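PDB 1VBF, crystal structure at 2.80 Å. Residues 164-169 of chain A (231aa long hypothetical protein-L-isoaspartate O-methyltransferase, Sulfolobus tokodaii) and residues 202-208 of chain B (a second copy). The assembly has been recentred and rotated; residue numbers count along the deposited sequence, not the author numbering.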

# COMPACT_ATOMS: atom_id res chain seq x y z
N PRO A 164 13.65 -13.11 20.16
CA PRO A 164 12.45 -12.61 19.50
C PRO A 164 12.45 -13.28 18.12
O PRO A 164 13.47 -13.29 17.43
N ILE A 165 11.33 -13.88 17.73
CA ILE A 165 11.26 -14.47 16.40
C ILE A 165 10.19 -13.74 15.55
O ILE A 165 9.07 -13.50 16.00
N GLY A 166 10.53 -13.37 14.33
CA GLY A 166 9.53 -12.70 13.54
C GLY A 166 10.08 -11.74 12.53
O GLY A 166 11.15 -11.17 12.70
N VAL A 167 9.34 -11.61 11.44
CA VAL A 167 9.69 -10.71 10.36
C VAL A 167 8.73 -9.59 10.62
O VAL A 167 7.68 -9.81 11.23
N GLY A 168 9.04 -8.38 10.19
CA GLY A 168 8.08 -7.34 10.49
C GLY A 168 8.58 -6.44 11.60
O GLY A 168 9.57 -6.78 12.25
N ARG A 169 7.91 -5.31 11.82
CA ARG A 169 8.35 -4.34 12.82
C ARG A 169 8.01 -4.68 14.25
O ARG A 169 8.57 -4.10 15.17
N PHE B 202 8.58 -21.23 9.12
CA PHE B 202 8.16 -19.90 9.50
C PHE B 202 7.35 -19.89 10.77
O PHE B 202 6.56 -20.79 11.01
N TYR B 203 7.58 -18.85 11.58
CA TYR B 203 6.87 -18.67 12.84
C TYR B 203 5.80 -17.58 12.81
O TYR B 203 5.05 -17.42 13.77
N ASP B 204 5.72 -16.83 11.71
CA ASP B 204 4.70 -15.79 11.54
C ASP B 204 4.25 -15.74 10.07
O ASP B 204 4.91 -16.29 9.20
N ASP B 205 3.11 -15.10 9.81
CA ASP B 205 2.58 -15.03 8.45
C ASP B 205 3.24 -13.98 7.58
O ASP B 205 4.01 -13.14 8.04
N TYR B 206 2.91 -14.02 6.29
CA TYR B 206 3.46 -13.10 5.32
C TYR B 206 3.32 -11.66 5.76
O TYR B 206 2.23 -11.23 6.14
N ASP B 207 4.42 -10.91 5.66
CA ASP B 207 4.41 -9.52 6.08
C ASP B 207 4.48 -8.46 4.98
O ASP B 207 5.37 -7.61 4.99
N ASP B 208 3.57 -8.51 4.02
CA ASP B 208 3.54 -7.50 2.98
C ASP B 208 2.23 -6.80 3.26
O ASP B 208 1.30 -7.40 3.83

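The two stretches run in nearly the same direction, 7° apart end to end, and bury 298 Å² between them, counting both sides. Ile A165, Val A167, Tyr B203, Asp B204 and Asp B207 all aim their CA-to-CB bonds toward the opposing chain.

The central polar contact is a hydrogen bond from the backbone N of Val A167 to OD2 of Asp B204, 2.8 Å long and nearly straight at 168°. The p rotamer of Asp B204 (chi1 52°) carries its carboxylate to this amide, and a short acidic side chain suits the place because it supplies an acceptor to a backbone donor. The same OD2 lies 3.1 Å from the carbonyl O of Val A167, but both atoms are acceptors, so this closeness adds no bond.

Apolar packing begins at Ile A165, in the m,t rotamer. Its CG2 meets CB of Tyr B203 at 3.8 Å, while its CD1 sits over one face of the tyrosine ring; a branched aliphatic chain gives a broad nonpolar surface for the tyrosine to pack on. Tyr B203, with chi1 in the m well, offers this nonpolar surface while its OH is hydrogen-bonded elsewhere in the structure. Val A167, chi1 t, is a compact neighbour for the aspartates: its CB is 3.8 Å from OD2 of Asp B204, and its CG1 lies 4.4 Å from CB of Asp B207.

Both glycines bring the main chain close to a carboxylate. CA of Gly A166 is 3.5 Å from OD2 of Asp B204, and CA of Gly A168 is 3.2 Å from OD2 of Asp B207, whose chi1 is t. A CB on Gly A168 would point toward chain B and lie a tight 3.2 Å from OD2 of Asp B207. For Gly A166 the backbone angles are the reason for glycine: at both glycines they alone would jam a CB against the preceding carbonyl O.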

# COMPACT_ATOMS: atom_id res chain seq x y z
CB PRO A 164 12.69 -11.10 19.40
CG PRO A 164 14.14 -10.86 19.97
CD PRO A 164 14.79 -12.21 19.92
CB ILE A 165 10.91 -15.98 16.45
CG1 ILE A 165 11.92 -16.73 17.32
CG2 ILE A 165 10.95 -16.56 15.05
CD1 ILE A 165 11.75 -18.22 17.28
CB VAL A 167 9.35 -11.32 9.02
CG1 VAL A 167 9.76 -10.37 7.93
CG2 VAL A 167 10.01 -12.67 8.89
CB ARG A 169 7.84 -2.94 12.46
CG ARG A 169 6.36 -2.73 12.67
CD ARG A 169 5.86 -1.53 11.87
NE ARG A 169 5.00 -0.66 12.67
CZ ARG A 169 5.45 0.15 13.62
NH1 ARG A 169 6.75 0.19 13.89
NH2 ARG A 169 4.61 0.90 14.31
CB PHE B 202 7.38 -19.25 8.35
CG PHE B 202 8.20 -19.02 7.12
CD1 PHE B 202 8.47 -20.08 6.24
CD2 PHE B 202 8.77 -17.78 6.86
CE1 PHE B 202 9.29 -19.90 5.15
CE2 PHE B 202 9.61 -17.59 5.77
CZ PHE B 202 9.87 -18.65 4.91
CB TYR B 203 7.86 -18.42 13.98
CG TYR B 203 8.50 -19.69 14.48
CD1 TYR B 203 9.68 -20.18 13.92
CD2 TYR B 203 7.86 -20.47 15.44
CE1 TYR B 203 10.20 -21.43 14.30
CE2 TYR B 203 8.37 -21.72 15.82
CZ TYR B 203 9.53 -22.19 15.24
OH TYR B 203 9.97 -23.44 15.59
CB ASP B 204 5.21 -14.43 12.03
CG ASP B 204 6.55 -14.02 11.44
OD1 ASP B 204 7.33 -14.92 11.06
OD2 ASP B 204 6.84 -12.81 11.38
CB ASP B 205 1.08 -14.79 8.49
CG ASP B 205 0.45 -14.82 7.10
OD1 ASP B 205 -0.05 -13.76 6.64
OD2 ASP B 205 0.46 -15.91 6.46
CB TYR B 206 2.79 -13.28 3.97
CG TYR B 206 3.16 -14.54 3.26
CD1 TYR B 206 2.35 -15.67 3.34
CD2 TYR B 206 4.30 -14.61 2.47
CE1 TYR B 206 2.66 -16.83 2.65
CE2 TYR B 206 4.63 -15.77 1.77
CZ TYR B 206 3.80 -16.88 1.87
OH TYR B 206 4.11 -18.03 1.18
CB ASP B 207 5.56 -9.28 7.07
CG ASP B 207 5.46 -7.94 7.77
OD1 ASP B 207 4.38 -7.64 8.33
OD2 ASP B 207 6.45 -7.17 7.75
CB ASP B 208 3.59 -8.11 1.57
CG ASP B 208 2.64 -9.27 1.38
OD1 ASP B 208 2.95 -10.39 1.84
OD2 ASP B 208 1.58 -9.06 0.77